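Local atomic coordinates of 455aa long hypothetical phospho-sugar mutase (Sulfolobus tokodaii, PDB entry 2F7L), a protein that catalyses the interconversion of the 6-phosphates and 1-phosphates of glucosamine and galactosamine, using magnesium, on the route to UDP-N-acetylhexosamines. Residues A[281-286]-A[302-307]; A[285-290]-A[323-328]. One frame throughout, in Å; residues are numbered along the deposited sequence.

Contact 1: A[281-286]-A[302-307]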
ATOM      1  N   ILE A 281     -14.609  -4.158  -8.388  1.00 45.56           N
ATOM      2  CA  ILE A 281     -13.420  -3.794  -7.654  1.00 42.46           C
ATOM      3  C   ILE A 281     -12.701  -2.652  -8.362  1.00 41.56           C
ATOM      4  O   ILE A 281     -12.959  -2.388  -9.532  1.00 42.12           O
ATOM      5  CB  ILE A 281     -12.493  -5.024  -7.505  1.00 41.92           C
ATOM      6  CG1 ILE A 281     -11.963  -5.473  -8.873  1.00 40.71           C
ATOM      7  CG2 ILE A 281     -13.271  -6.174  -6.841  1.00 40.38           C
ATOM      8  CD1 ILE A 281     -10.807  -4.675  -9.390  1.00 38.37           C
ATOM      9  N   VAL A 282     -11.814  -1.967  -7.639  1.00 40.33           N
ATOM     10  CA  VAL A 282     -11.040  -0.841  -8.168  1.00 37.81           C
ATOM     11  C   VAL A 282      -9.579  -1.257  -8.227  1.00 37.34           C
ATOM     12  O   VAL A 282      -9.117  -2.024  -7.394  1.00 37.79           O
ATOM     13  CB  VAL A 282     -11.136   0.384  -7.227  1.00 37.37           C
ATOM     14  CG1 VAL A 282     -10.309   1.544  -7.759  1.00 36.34           C
ATOM     15  CG2 VAL A 282     -12.577   0.796  -7.066  1.00 37.61           C
ATOM     16  N   THR A 283      -8.850  -0.781  -9.224  1.00 36.75           N
ATOM     17  CA  THR A 283      -7.416  -1.072  -9.305  1.00 35.64           C
ATOM     18  C   THR A 283      -6.726  -0.063 -10.215  1.00 34.54           C
ATOM     19  O   THR A 283      -7.364   0.573 -11.059  1.00 34.73           O
ATOM     20  CB  THR A 283      -7.118  -2.506  -9.791  1.00 35.24           C
ATOM     21  OG1 THR A 283      -5.836  -2.900  -9.287  1.00 35.24           O
ATOM     22  CG2 THR A 283      -7.085  -2.575 -11.308  1.00 34.12           C
ATOM     23  N   ALA A 284      -5.427   0.106 -10.029  1.00 33.24           N
ATOM     24  CA  ALA A 284      -4.694   1.063 -10.838  1.00 32.21           C
ATOM     25  C   ALA A 284      -4.238   0.480 -12.175  1.00 31.88           C
ATOM     26  O   ALA A 284      -3.973  -0.726 -12.323  1.00 30.61           O
ATOM     27  CB  ALA A 284      -3.506   1.607 -10.062  1.00 31.32           C
ATOM     28  N   VAL A 285      -4.154   1.374 -13.149  1.00 31.87           N
ATOM     29  CA  VAL A 285      -3.738   1.037 -14.501  1.00 31.26           C
ATOM     30  C   VAL A 285      -2.382   0.344 -14.551  1.00 31.00           C
ATOM     31  O   VAL A 285      -1.954  -0.096 -15.607  1.00 30.74           O
ATOM     32  CB  VAL A 285      -3.713   2.308 -15.375  1.00 30.79           C
ATOM     33  CG1 VAL A 285      -5.147   2.736 -15.710  1.00 28.89           C
ATOM     34  CG2 VAL A 285      -2.987   3.431 -14.632  1.00 29.26           C
ATOM     35  N   SER A 286      -1.719   0.245 -13.405  1.00 31.62           N
ATOM     36  CA  SER A 286      -0.420  -0.415 -13.292  1.00 32.12           C
ATOM     37  C   SER A 286      -0.646  -1.928 -13.146  1.00 32.87           C
ATOM     38  O   SER A 286       0.283  -2.736 -13.257  1.00 32.68           O
ATOM     39  CB  SER A 286       0.342   0.140 -12.080  1.00 31.79           C
ATOM     40  OG  SER A 286      -0.466   0.144 -10.905  1.00 32.76           O
ATOM     41  N   VAL A 302     -13.990  -4.552 -13.203  1.00 52.15           N
ATOM     42  CA  VAL A 302     -12.817  -3.977 -12.581  1.00 49.77           C
ATOM     43  C   VAL A 302     -12.853  -2.512 -13.004  1.00 48.64           C
ATOM     44  O   VAL A 302     -12.937  -2.204 -14.188  1.00 48.35           O
ATOM     45  CB  VAL A 302     -11.492  -4.689 -13.025  1.00 49.04           C
ATOM     46  CG1 VAL A 302     -11.779  -6.126 -13.417  1.00 48.15           C
ATOM     47  CG2 VAL A 302     -10.812  -3.939 -14.130  1.00 48.61           C
ATOM     48  N   ASP A 303     -12.868  -1.615 -12.025  1.00 46.99           N
ATOM     49  CA  ASP A 303     -12.873  -0.194 -12.318  1.00 46.08           C
ATOM     50  C   ASP A 303     -11.445   0.314 -12.314  1.00 44.09           C
ATOM     51  O   ASP A 303     -10.833   0.430 -11.264  1.00 44.90           O
ATOM     52  CB  ASP A 303     -13.689   0.557 -11.274  1.00 48.03           C
ATOM     53  CG  ASP A 303     -15.175   0.472 -11.534  1.00 50.15           C
ATOM     54  OD1 ASP A 303     -15.608   0.882 -12.639  1.00 50.61           O
ATOM     55  OD2 ASP A 303     -15.909   0.001 -10.636  1.00 52.17           O
ATOM     56  N   TRP A 304     -10.907   0.609 -13.484  1.00 41.64           N
ATOM     57  CA  TRP A 304      -9.532   1.084 -13.568  1.00 40.42           C
ATOM     58  C   TRP A 304      -9.408   2.496 -13.033  1.00 39.68           C
ATOM     59  O   TRP A 304     -10.350   3.266 -13.125  1.00 39.82           O
ATOM     60  CB  TRP A 304      -9.041   1.025 -15.015  1.00 39.73           C
ATOM     61  CG  TRP A 304      -8.963  -0.371 -15.527  1.00 39.69           C
ATOM     62  CD1 TRP A 304      -9.874  -1.007 -16.322  1.00 39.70           C
ATOM     63  CD2 TRP A 304      -7.934  -1.330 -15.249  1.00 39.45           C
ATOM     64  NE1 TRP A 304      -9.477  -2.303 -16.556  1.00 40.00           N
ATOM     65  CE2 TRP A 304      -8.290  -2.528 -15.909  1.00 39.77           C
ATOM     66  CE3 TRP A 304      -6.745  -1.294 -14.509  1.00 39.01           C
ATOM     67  CZ2 TRP A 304      -7.495  -3.686 -15.851  1.00 40.07           C
ATOM     68  CZ3 TRP A 304      -5.952  -2.444 -14.450  1.00 39.64           C
ATOM     69  CH2 TRP A 304      -6.331  -3.623 -15.120  1.00 39.72           C
ATOM     70  N   THR A 305      -8.248   2.839 -12.479  1.00 38.80           N
ATOM     71  CA  THR A 305      -8.062   4.173 -11.928  1.00 38.33           C
ATOM     72  C   THR A 305      -6.599   4.623 -11.907  1.00 37.87           C
ATOM     73  O   THR A 305      -5.717   3.887 -12.325  1.00 38.11           O
ATOM     74  CB  THR A 305      -8.681   4.247 -10.494  1.00 38.41           C
ATOM     75  OG1 THR A 305      -8.618   5.588 -10.007  1.00 39.01           O
ATOM     76  CG2 THR A 305      -7.960   3.324  -9.534  1.00 37.90           C
ATOM     77  N   LYS A 306      -6.354   5.842 -11.442  1.00 37.58           N
ATOM     78  CA  LYS A 306      -5.007   6.391 -11.356  1.00 37.94           C
ATOM     79  C   LYS A 306      -4.166   5.536 -10.424  1.00 38.06           C
ATOM     80  O   LYS A 306      -4.683   4.703  -9.672  1.00 37.38           O
ATOM     81  CB  LYS A 306      -5.031   7.827 -10.800  1.00 38.07           C
ATOM     82  CG  LYS A 306      -5.878   8.784 -11.598  1.00 41.58           C
ATOM     83  CD  LYS A 306      -6.074  10.170 -10.934  1.00 43.90           C
ATOM     84  CE  LYS A 306      -7.201  11.040 -11.661  1.00 45.27           C
ATOM     85  NZ  LYS A 306      -8.659  10.658 -11.364  1.00 43.54           N
ATOM     86  N   VAL A 307      -2.860   5.755 -10.495  1.00 38.27           N
ATOM     87  CA  VAL A 307      -1.906   5.076  -9.637  1.00 39.15           C
ATOM     88  C   VAL A 307      -1.931   5.827  -8.306  1.00 40.79           C
ATOM     89  O   VAL A 307      -1.870   7.065  -8.285  1.00 40.77           O
ATOM     90  CB  VAL A 307      -0.478   5.161 -10.226  1.00 38.80           C
ATOM     91  CG1 VAL A 307       0.553   4.739  -9.188  1.00 36.01           C
ATOM     92  CG2 VAL A 307      -0.388   4.300 -11.482  1.00 37.48           C
TER
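Val282 and Asp303, paired in register, sit at the middle of a parallel strand pair that forms the two strands of a beta-alpha-beta unit, with helix 290-296 as the crossover. Backbone bonds run as a ladder: Asp303 N reaches Ile281 O at 2.6 Å, Thr283 N gives to Asp303 O, and past the end of the strand Val285 N still reaches Thr305 O at 3.1 Å. Between them the bond from Thr305 N to Thr283 O is weak.

On the face shared by Ile281, Val302, Thr283 and Trp304, side chains lie side by side. Ile281 CD1 comes to 3.7 Å from Val302 CB, while Thr283 CG2 approaches the six-membered ring of Trp304 obliquely at CZ3, 3.3 Å away. Val302 CG2 rests over one face of the indole toward its rim, and the carbonyl oxygen of Ala284 lies at the ring's edge near its plane. With OG1 anti to its backbone N (chi1 -154°), Thr283 keeps CG2 for the indole and gives OG1 to Phe325 O on the next strand. Elsewhere the methyl CG1 of Val282 meets Thr305 CG2 at 3.4 Å.

Further out, helix 309-318 packs against the face of Val282 and Asp303, where Lys315 touches both and Thr305 as well. Lys410 makes a cation-pi contact with Trp304, whose NE1 forms a weak hydrogen bond with Glu292 OE2 on helix 290-296.

Contact 2: A[285-290]-A[323-328]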
ATOM      1  N   VAL A 285      -4.154   1.374 -13.149  1.00 31.87           N
ATOM      2  CA  VAL A 285      -3.738   1.037 -14.501  1.00 31.26           C
ATOM      3  C   VAL A 285      -2.382   0.344 -14.551  1.00 31.00           C
ATOM      4  O   VAL A 285      -1.954  -0.096 -15.607  1.00 30.74           O
ATOM      5  CB  VAL A 285      -3.713   2.308 -15.375  1.00 30.79           C
ATOM      6  CG1 VAL A 285      -5.147   2.736 -15.710  1.00 28.89           C
ATOM      7  CG2 VAL A 285      -2.987   3.431 -14.632  1.00 29.26           C
ATOM      8  N   SER A 286      -1.719   0.245 -13.405  1.00 31.62           N
ATOM      9  CA  SER A 286      -0.420  -0.415 -13.292  1.00 32.12           C
ATOM     10  C   SER A 286      -0.646  -1.928 -13.146  1.00 32.87           C
ATOM     11  O   SER A 286       0.283  -2.736 -13.257  1.00 32.68           O
ATOM     12  CB  SER A 286       0.342   0.140 -12.080  1.00 31.79           C
ATOM     13  OG  SER A 286      -0.466   0.144 -10.905  1.00 32.76           O
ATOM     14  N   SER A 287      -1.902  -2.299 -12.902  1.00 34.10           N
ATOM     15  CA  SER A 287      -2.305  -3.700 -12.747  1.00 34.41           C
ATOM     16  C   SER A 287      -2.464  -4.425 -14.091  1.00 35.00           C
ATOM     17  O   SER A 287      -2.896  -3.833 -15.096  1.00 34.00           O
ATOM     18  CB  SER A 287      -3.631  -3.774 -11.979  1.00 34.24           C
ATOM     19  OG  SER A 287      -3.430  -3.746 -10.585  1.00 33.78           O
ATOM     20  N   SER A 288      -2.120  -5.713 -14.093  1.00 35.47           N
ATOM     21  CA  SER A 288      -2.225  -6.543 -15.288  1.00 37.21           C
ATOM     22  C   SER A 288      -3.669  -6.687 -15.700  1.00 37.98           C
ATOM     23  O   SER A 288      -4.532  -6.756 -14.842  1.00 38.37           O
ATOM     24  CB  SER A 288      -1.668  -7.932 -15.012  1.00 38.25           C
ATOM     25  OG  SER A 288      -2.117  -8.863 -15.984  1.00 38.81           O
ATOM     26  N   SER A 289      -3.934  -6.745 -17.005  1.00 39.51           N
ATOM     27  CA  SER A 289      -5.311  -6.888 -17.508  1.00 40.64           C
ATOM     28  C   SER A 289      -5.853  -8.271 -17.151  1.00 40.98           C
ATOM     29  O   SER A 289      -7.058  -8.533 -17.219  1.00 40.68           O
ATOM     30  CB  SER A 289      -5.367  -6.656 -19.025  1.00 40.37           C
ATOM     31  OG  SER A 289      -4.537  -7.567 -19.714  1.00 40.81           O
ATOM     32  N   LEU A 290      -4.937  -9.148 -16.770  1.00 41.85           N
ATOM     33  CA  LEU A 290      -5.262 -10.492 -16.323  1.00 43.94           C
ATOM     34  C   LEU A 290      -6.446 -10.427 -15.330  1.00 45.10           C
ATOM     35  O   LEU A 290      -7.307 -11.315 -15.291  1.00 44.78           O
ATOM     36  CB  LEU A 290      -4.005 -11.072 -15.662  1.00 44.08           C
ATOM     37  CG  LEU A 290      -3.904 -12.002 -14.457  1.00 44.09           C
ATOM     38  CD1 LEU A 290      -2.424 -12.059 -14.129  1.00 44.18           C
ATOM     39  CD2 LEU A 290      -4.673 -11.507 -13.237  1.00 43.77           C
ATOM     40  N   ALA A 323     -13.896  -4.478  -3.330  1.00 44.99           N
ATOM     41  CA  ALA A 323     -12.535  -4.392  -2.798  1.00 44.01           C
ATOM     42  C   ALA A 323     -11.680  -3.537  -3.723  1.00 43.75           C
ATOM     43  O   ALA A 323     -12.162  -3.038  -4.742  1.00 44.57           O
ATOM     44  CB  ALA A 323     -11.916  -5.786  -2.672  1.00 42.83           C
ATOM     45  N   GLY A 324     -10.414  -3.358  -3.361  1.00 42.20           N
ATOM     46  CA  GLY A 324      -9.514  -2.591  -4.195  1.00 40.07           C
ATOM     47  C   GLY A 324      -8.136  -3.161  -3.983  1.00 39.23           C
ATOM     48  O   GLY A 324      -7.926  -3.885  -3.023  1.00 39.77           O
ATOM     49  N   PHE A 325      -7.206  -2.888  -4.886  1.00 38.64           N
ATOM     50  CA  PHE A 325      -5.839  -3.355  -4.709  1.00 38.27           C
ATOM     51  C   PHE A 325      -4.880  -2.726  -5.715  1.00 39.16           C
ATOM     52  O   PHE A 325      -5.304  -2.121  -6.709  1.00 38.95           O
ATOM     53  CB  PHE A 325      -5.754  -4.886  -4.774  1.00 36.95           C
ATOM     54  CG  PHE A 325      -6.003  -5.469  -6.140  1.00 36.62           C
ATOM     55  CD1 PHE A 325      -7.297  -5.756  -6.572  1.00 37.17           C
ATOM     56  CD2 PHE A 325      -4.937  -5.745  -6.998  1.00 35.86           C
ATOM     57  CE1 PHE A 325      -7.528  -6.316  -7.839  1.00 36.10           C
ATOM     58  CE2 PHE A 325      -5.153  -6.296  -8.254  1.00 35.62           C
ATOM     59  CZ  PHE A 325      -6.454  -6.584  -8.677  1.00 35.72           C
ATOM     60  N   GLU A 326      -3.585  -2.836  -5.419  1.00 39.61           N
ATOM     61  CA  GLU A 326      -2.539  -2.318  -6.288  1.00 40.86           C
ATOM     62  C   GLU A 326      -1.654  -3.483  -6.675  1.00 40.61           C
ATOM     63  O   GLU A 326      -1.602  -4.471  -5.966  1.00 41.20           O
ATOM     64  CB  GLU A 326      -1.682  -1.268  -5.578  1.00 42.20           C
ATOM     65  CG  GLU A 326      -2.352   0.068  -5.353  1.00 44.72           C
ATOM     66  CD  GLU A 326      -1.402   1.242  -5.601  1.00 47.22           C
ATOM     67  OE1 GLU A 326      -1.302   1.713  -6.764  1.00 47.46           O
ATOM     68  OE2 GLU A 326      -0.738   1.689  -4.631  1.00 49.02           O
ATOM     69  N   GLU A 327      -0.940  -3.359  -7.787  1.00 40.78           N
ATOM     70  CA  GLU A 327      -0.067  -4.430  -8.240  1.00 40.38           C
ATOM     71  C   GLU A 327       1.137  -4.619  -7.321  1.00 40.04           C
ATOM     72  O   GLU A 327       1.834  -5.639  -7.376  1.00 39.85           O
ATOM     73  CB  GLU A 327       0.378  -4.151  -9.678  1.00 40.81           C
ATOM     74  CG  GLU A 327       0.811  -2.724  -9.972  1.00 41.81           C
ATOM     75  CD  GLU A 327       2.183  -2.388  -9.414  1.00 43.44           C
ATOM     76  OE1 GLU A 327       3.102  -3.216  -9.593  1.00 44.02           O
ATOM     77  OE2 GLU A 327       2.347  -1.296  -8.809  1.00 44.26           O
ATOM     78  N   ASN A 328       1.352  -3.639  -6.453  1.00 39.70           N
ATOM     79  CA  ASN A 328       2.474  -3.655  -5.516  1.00 39.29           C
ATOM     80  C   ASN A 328       2.194  -4.345  -4.169  1.00 38.06           C
ATOM     81  O   ASN A 328       3.010  -4.262  -3.262  1.00 37.94           O
ATOM     82  CB  ASN A 328       2.939  -2.213  -5.242  1.00 40.10           C
ATOM     83  CG  ASN A 328       1.842  -1.335  -4.587  1.00 40.83           C
ATOM     84  OD1 ASN A 328       1.153  -1.743  -3.641  1.00 39.61           O
ATOM     85  ND2 ASN A 328       1.703  -0.115  -5.086  1.00 41.85           N
TER
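Ser286 and Glu327 meet through aliphatic carbon rather than charge: Glu327 CG lies 3.3 Å from Ser286 OG and equally close to the Ser286 carbonyl oxygen. CB of Ser286 also packs on this methylene, at 3.6 Å. Glu327 CG stands between its own backbone N and carbonyl carbon (chi1 45°), and the chain bends at chi2 (75°), which keeps CD near the Ser286 side chain. The carboxylate has its polar partner elsewhere, OE1 being hydrogen-bonded to Trp258 NE1. An alanine in place of Glu327 would probably open a gap beside Ser286 and leave the Trp258 indole N-H without its carboxylate mate.

A second set of van der Waals contacts centres on Ser287. Its OG comes obliquely to Phe325 CE2 at 3.9 Å and lies at a similar distance from Glu327 CB, while this hydroxyl is hydrogen-bonded with Thr283 OG1.

In the alpha/beta fold of domain III, segment 285-290 is the loop that leaves strand 280-284 for helix 290-296, and it runs past Phe325 and Glu327, on and just beyond the neighbouring parallel strand 323-326.

Two hydrogen bonds are internal to the segments. Ser288 OG accepts from Leu290 N at 2.9 Å, a capping bond at the turn into the helix, and Glu434 from the C-terminal domain also bonds this hydroxyl. Asn328 ND2 meets Glu326 OE2 at 3.1 Å from above the carboxylate plane, the oxygen lying nearly in the Asn328 amide plane; Ser309 OG is a second partner of OE2.

How the contacts relate
Strand 280-284 has neighbours on both flanks, and the two contacts use them in turn: contact 1 pairs it with the outermost strand 301-305, whereas contact 2 sets the loop that follows it against strand 323-326 and the turn after it. Their centres are 6 Å apart. Val282 N, 3.1 Å from Ala323 O, joins them, as do Trp304 CZ3, 3.4 Å from Ser287 O, and Thr283 OG1, 2.7 Å from Phe325 O. Contact 2 is nearer the probable catalytic centre: Glu326's side chain is about 8 Å from those of Ser97, by similarity the phosphoserine intermediate, and Asp245, by similarity a magnesium ligand. Val307's is about 12 Å from Ser97's; a sulfate about 5 Å from it is probably from the crystallisation liquor.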